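Local coordinates for protein monosaccharide-transporting ATPase (Actinobacillus succinogenes, PDB 5DTE) that binds D-allose and probably serves as the periplasmic sugar-binding component of an ABC transporter, at residues P27-L32 against V85-V90; K273-I278 against Y296-V301. All coordinates share one frame; numbering follows the deposited sequence.

Contact 1 (P27-L32 against V85-V90); sequences PQIALL and VDAIIV
Ile29 to Leu32 pair with Ala87 to Val90 as neighbouring parallel strands, at the core of the Rossmann-like sheet in the N-terminal lobe of a type I periplasmic binding protein. The short strand axes approach to 4.6 Å and differ in direction by 16°. The register runs Ile29 with Ala87, Ala30 with Ile88, Leu31 with Ile89 and Leu32 with Val90. Ala30 is gripped through both its backbone N and its backbone O. Its N donates to Ala87 O at 2.8 Å, and its O accepts from Ile89 N at 2.7 Å, in an almost straight bond of 179° at the hydrogen. Ile89 O then accepts from Leu32 N at 2.8 Å, continuing the parallel ladder. Before the strands pair fully, Asp86 N bonds to Gln28 O. The Asp86 carboxylate reaches back and accepts from Gln28 N through OD2; the modelled length of that bond is too short to be taken literally. If that bond is real, Asp86 holds Gln28 at both its N and its O.

The side chains sort onto two faces. On one, Ile29 CD1 lies 3.7 Å from Ala87 CB, and Ile29 CG2 meets Ile89 CD1. Leu31 has CG anti to the backbone N (chi1 177°), and its CD1 branch comes back to Ile89 CG2 at 3.6 Å. On the other face Leu32 CD1 rests on Ile88 CG2 at 3.8 Å, and Leu32 CB meets Val90 CG2. Helix 272-287 covers the first face through Ala279, Ile280 and Ala283. Helix 70-82 covers the second, placing Val77 and Met80 on Ala30, Leu32 and Val90. Strand 58-63 bonds the other edge of strand 28-33.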
# COMPACT_ATOMS: atom_id res chain seq x y z
N PRO A 27 -21.73 -8.03 -17.14
CA PRO A 27 -20.36 -7.64 -17.49
C PRO A 27 -19.32 -8.41 -16.70
O PRO A 27 -19.50 -8.62 -15.50
CB PRO A 27 -20.32 -6.15 -17.13
CG PRO A 27 -21.72 -5.72 -17.00
CD PRO A 27 -22.46 -6.93 -16.51
N GLN A 28 -18.24 -8.80 -17.37
CA GLN A 28 -17.21 -9.68 -16.80
C GLN A 28 -15.88 -8.94 -16.61
O GLN A 28 -15.23 -8.59 -17.59
CB GLN A 28 -17.03 -10.91 -17.71
CG GLN A 28 -15.82 -11.75 -17.40
CD GLN A 28 -15.74 -13.00 -18.26
OE1 GLN A 28 -14.87 -13.14 -19.13
NE2 GLN A 28 -16.67 -13.92 -18.03
N ILE A 29 -15.51 -8.69 -15.35
CA ILE A 29 -14.36 -7.83 -15.02
C ILE A 29 -13.23 -8.60 -14.35
O ILE A 29 -13.49 -9.41 -13.48
CB ILE A 29 -14.78 -6.66 -14.09
CG1 ILE A 29 -15.67 -5.67 -14.85
CG2 ILE A 29 -13.55 -5.95 -13.54
CD1 ILE A 29 -15.75 -4.30 -14.25
N ALA A 30 -11.99 -8.36 -14.76
CA ALA A 30 -10.88 -9.08 -14.16
C ALA A 30 -10.19 -8.21 -13.11
O ALA A 30 -10.00 -7.01 -13.30
CB ALA A 30 -9.89 -9.55 -15.22
N LEU A 31 -9.83 -8.84 -11.99
CA LEU A 31 -9.02 -8.22 -10.96
C LEU A 31 -7.71 -8.98 -10.88
O LEU A 31 -7.69 -10.17 -10.57
CB LEU A 31 -9.75 -8.24 -9.62
CG LEU A 31 -8.95 -7.66 -8.46
CD1 LEU A 31 -8.60 -6.21 -8.77
CD2 LEU A 31 -9.71 -7.77 -7.14
N LEU A 32 -6.60 -8.32 -11.19
CA LEU A 32 -5.33 -9.01 -11.29
C LEU A 32 -4.34 -8.48 -10.27
O LEU A 32 -3.90 -7.33 -10.35
CB LEU A 32 -4.76 -8.87 -12.70
CG LEU A 32 -5.69 -9.52 -13.73
CD1 LEU A 32 -5.17 -9.32 -15.13
CD2 LEU A 32 -5.87 -10.99 -13.42
N VAL A 85 -12.20 -9.83 -22.00
CA VAL A 85 -12.93 -9.54 -20.79
C VAL A 85 -13.51 -8.11 -20.91
O VAL A 85 -13.07 -7.32 -21.76
CB VAL A 85 -11.97 -9.74 -19.58
CG1 VAL A 85 -11.10 -8.52 -19.37
CG2 VAL A 85 -12.71 -10.14 -18.33
N ASP A 86 -14.52 -7.77 -20.12
CA ASP A 86 -15.19 -6.46 -20.30
C ASP A 86 -14.38 -5.28 -19.72
O ASP A 86 -14.32 -4.20 -20.32
CB ASP A 86 -16.59 -6.50 -19.69
CG ASP A 86 -17.53 -7.43 -20.44
OD1 ASP A 86 -17.62 -7.32 -21.69
OD2 ASP A 86 -18.16 -8.29 -19.79
N ALA A 87 -13.77 -5.50 -18.56
CA ALA A 87 -12.79 -4.56 -18.00
C ALA A 87 -11.70 -5.28 -17.19
O ALA A 87 -11.86 -6.43 -16.77
CB ALA A 87 -13.48 -3.52 -17.13
N ILE A 88 -10.59 -4.59 -16.97
CA ILE A 88 -9.52 -5.08 -16.11
C ILE A 88 -9.11 -4.06 -15.02
O ILE A 88 -8.88 -2.88 -15.29
CB ILE A 88 -8.27 -5.45 -16.92
CG1 ILE A 88 -8.67 -6.18 -18.20
CG2 ILE A 88 -7.35 -6.30 -16.10
CD1 ILE A 88 -7.51 -6.36 -19.13
N ILE A 89 -9.04 -4.54 -13.79
CA ILE A 89 -8.46 -3.80 -12.69
C ILE A 89 -7.16 -4.49 -12.31
O ILE A 89 -7.16 -5.65 -11.90
CB ILE A 89 -9.40 -3.75 -11.48
CG1 ILE A 89 -10.73 -3.11 -11.89
CG2 ILE A 89 -8.75 -3.01 -10.31
CD1 ILE A 89 -11.87 -3.39 -10.94
N VAL A 90 -6.05 -3.78 -12.45
CA VAL A 90 -4.77 -4.37 -12.12
C VAL A 90 -4.00 -3.50 -11.13
O VAL A 90 -4.05 -2.26 -11.18
CB VAL A 90 -3.92 -4.62 -13.40
CG1 VAL A 90 -3.36 -3.33 -13.96
CG2 VAL A 90 -2.79 -5.57 -13.09

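Contact 2 (K273-I278 against Y296-V301)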
# COMPACT_ATOMS: atom_id res chain seq x y z
N LYS A 273 -11.00 -1.18 0.61
CA LYS A 273 -12.28 -1.58 0.03
C LYS A 273 -12.86 -0.46 -0.79
O LYS A 273 -13.40 -0.71 -1.86
CB LYS A 273 -13.26 -2.00 1.12
CG LYS A 273 -12.68 -2.98 2.13
CD LYS A 273 -13.61 -4.13 2.39
CE LYS A 273 -13.05 -5.07 3.43
NZ LYS A 273 -14.00 -6.18 3.71
N LYS A 274 -12.75 0.78 -0.29
CA LYS A 274 -13.21 1.97 -1.00
C LYS A 274 -12.42 2.17 -2.30
O LYS A 274 -12.98 2.50 -3.35
CB LYS A 274 -13.10 3.20 -0.13
CG LYS A 274 -13.57 4.50 -0.80
CD LYS A 274 -13.50 5.70 0.18
CE LYS A 274 -13.64 7.08 -0.49
NZ LYS A 274 -14.95 7.31 -1.12
N GLN A 275 -11.11 1.98 -2.20
CA GLN A 275 -10.24 2.01 -3.38
C GLN A 275 -10.75 1.09 -4.49
O GLN A 275 -11.14 1.55 -5.56
CB GLN A 275 -8.83 1.60 -3.01
CG GLN A 275 -8.02 2.65 -2.30
CD GLN A 275 -6.53 2.34 -2.32
OE1 GLN A 275 -6.03 1.62 -3.20
NE2 GLN A 275 -5.81 2.88 -1.36
N VAL A 276 -10.73 -0.21 -4.22
CA VAL A 276 -11.12 -1.18 -5.23
C VAL A 276 -12.60 -1.04 -5.59
O VAL A 276 -13.02 -1.45 -6.66
CB VAL A 276 -10.82 -2.61 -4.76
CG1 VAL A 276 -11.65 -2.96 -3.54
CG2 VAL A 276 -11.02 -3.61 -5.89
N ALA A 277 -13.38 -0.43 -4.71
CA ALA A 277 -14.76 -0.12 -5.06
C ALA A 277 -14.77 0.96 -6.11
O ALA A 277 -15.43 0.82 -7.13
CB ALA A 277 -15.56 0.31 -3.85
N ILE A 278 -14.01 2.04 -5.89
CA ILE A 278 -13.88 3.09 -6.91
C ILE A 278 -13.29 2.53 -8.21
O ILE A 278 -13.72 2.90 -9.29
CB ILE A 278 -13.03 4.29 -6.42
CG1 ILE A 278 -13.93 5.34 -5.76
CG2 ILE A 278 -12.33 4.97 -7.59
CD1 ILE A 278 -14.45 4.97 -4.38
N TYR A 296 -7.38 9.28 -8.88
CA TYR A 296 -8.33 9.40 -7.78
C TYR A 296 -7.63 8.87 -6.53
O TYR A 296 -7.24 7.69 -6.45
CB TYR A 296 -9.65 8.65 -8.09
CG TYR A 296 -10.66 8.55 -6.96
CD1 TYR A 296 -11.82 9.32 -6.94
CD2 TYR A 296 -10.45 7.66 -5.90
CE1 TYR A 296 -12.74 9.22 -5.89
CE2 TYR A 296 -11.35 7.55 -4.85
CZ TYR A 296 -12.49 8.33 -4.85
OH TYR A 296 -13.37 8.18 -3.80
N TYR A 297 -7.45 9.78 -5.58
CA TYR A 297 -6.86 9.53 -4.28
C TYR A 297 -7.94 9.47 -3.21
O TYR A 297 -8.55 10.49 -2.90
CB TYR A 297 -5.87 10.64 -3.91
CG TYR A 297 -4.52 10.63 -4.59
CD1 TYR A 297 -3.83 9.45 -4.81
CD2 TYR A 297 -3.93 11.83 -5.01
CE1 TYR A 297 -2.58 9.45 -5.43
CE2 TYR A 297 -2.69 11.84 -5.63
CZ TYR A 297 -2.03 10.64 -5.84
OH TYR A 297 -0.79 10.64 -6.45
N VAL A 298 -8.19 8.28 -2.67
CA VAL A 298 -9.02 8.11 -1.48
C VAL A 298 -8.35 8.90 -0.35
O VAL A 298 -7.12 9.08 -0.37
CB VAL A 298 -9.20 6.61 -1.12
CG1 VAL A 298 -9.24 6.39 0.37
CG2 VAL A 298 -10.45 6.07 -1.74
N ASP A 299 -9.14 9.40 0.60
CA ASP A 299 -8.57 10.14 1.73
C ASP A 299 -8.34 9.25 2.95
O ASP A 299 -9.28 8.84 3.62
CB ASP A 299 -9.45 11.34 2.07
CG ASP A 299 -9.43 12.40 0.98
OD1 ASP A 299 -8.33 12.64 0.43
OD2 ASP A 299 -10.49 12.97 0.67
N PRO A 300 -7.06 8.97 3.25
CA PRO A 300 -6.65 8.03 4.30
C PRO A 300 -7.05 8.51 5.69
O PRO A 300 -7.27 9.70 5.88
CB PRO A 300 -5.13 8.00 4.16
CG PRO A 300 -4.80 9.34 3.60
CD PRO A 300 -5.90 9.66 2.66
N VAL A 301 -7.15 7.58 6.64
CA VAL A 301 -7.43 7.94 8.03
C VAL A 301 -6.19 7.65 8.85
O VAL A 301 -5.57 6.62 8.66
CB VAL A 301 -8.62 7.15 8.63
CG1 VAL A 301 -9.17 7.86 9.83
CG2 VAL A 301 -9.71 6.93 7.60
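Helix 273-278 passes beside the extended segment 296-301, with Gln275 CA 6.5 Å from Val298 CA and Ile278 CA 8.4 Å from Tyr296 CA. This is the place where a lobe helix meets a hinge segment of the type I periplasmic binding protein fold. Tyr296 lies on a weakly bonded strand at the edge of the six-stranded parallel sheet. After it, the segment leaves that sheet and runs on toward the short antiparallel pair of strands 267-269 and 301-303. Tyr296 and Val298 both bond through their backbones to Gly135 at the end of strand 132-135.

Side chains carry the contact itself. Tyr296 sends its ring toward the helix, with CG anti to the backbone N (chi1 173°), and Ile278 lies across one face of it. Ile278 CG2 makes a CH-pi contact 3.9 Å from the ring centroid and 20° off the ring normal. Ile278 CG1 sits nearer the phenol end, by Tyr296 CZ, and CD1 reaches the hydroxyl. Val134 of the adjacent strand touches both side chains.

Lys274 stretches out one turn earlier in the helix. Its CG, CD and CE run past Val298 CG2, with CE at 3.6 Å from it. The chain then bends at its last torsion (chi4 64°), and Lys274 NZ makes a weak hydrogen bond to Tyr296 OH at 3.2 Å. The Gln275 side chain is buried, lies about 7 Å from the bound allose and touches Tyr40 of that pocket. Its CG reaches Val298 CG2 at 4.2 Å, while its amide NE2 is hydrogen-bonded to the backbone O of Gln270, another pocket residue.

In the fold
From the N terminus, the chain lays down strand 28-33, then helix 39-54, strand 58-63 and helix 70-82, and returns at 85-90 to close contact 1. It then completes more of the sheet, builds the second lobe and comes back into the first with helix 272-287. Contact 2 closes a much shorter loop, from that helix to strand 295-297 and the hinge beyond. The two loops follow one another without nesting or crossing. Their centres lie 18 Å apart. Both reach the same six-stranded sheet, contact 1 in its interior and contact 2 at its 295-297 edge. Helix 272-287 links them, taking part in contact 2 and packing on contact 1.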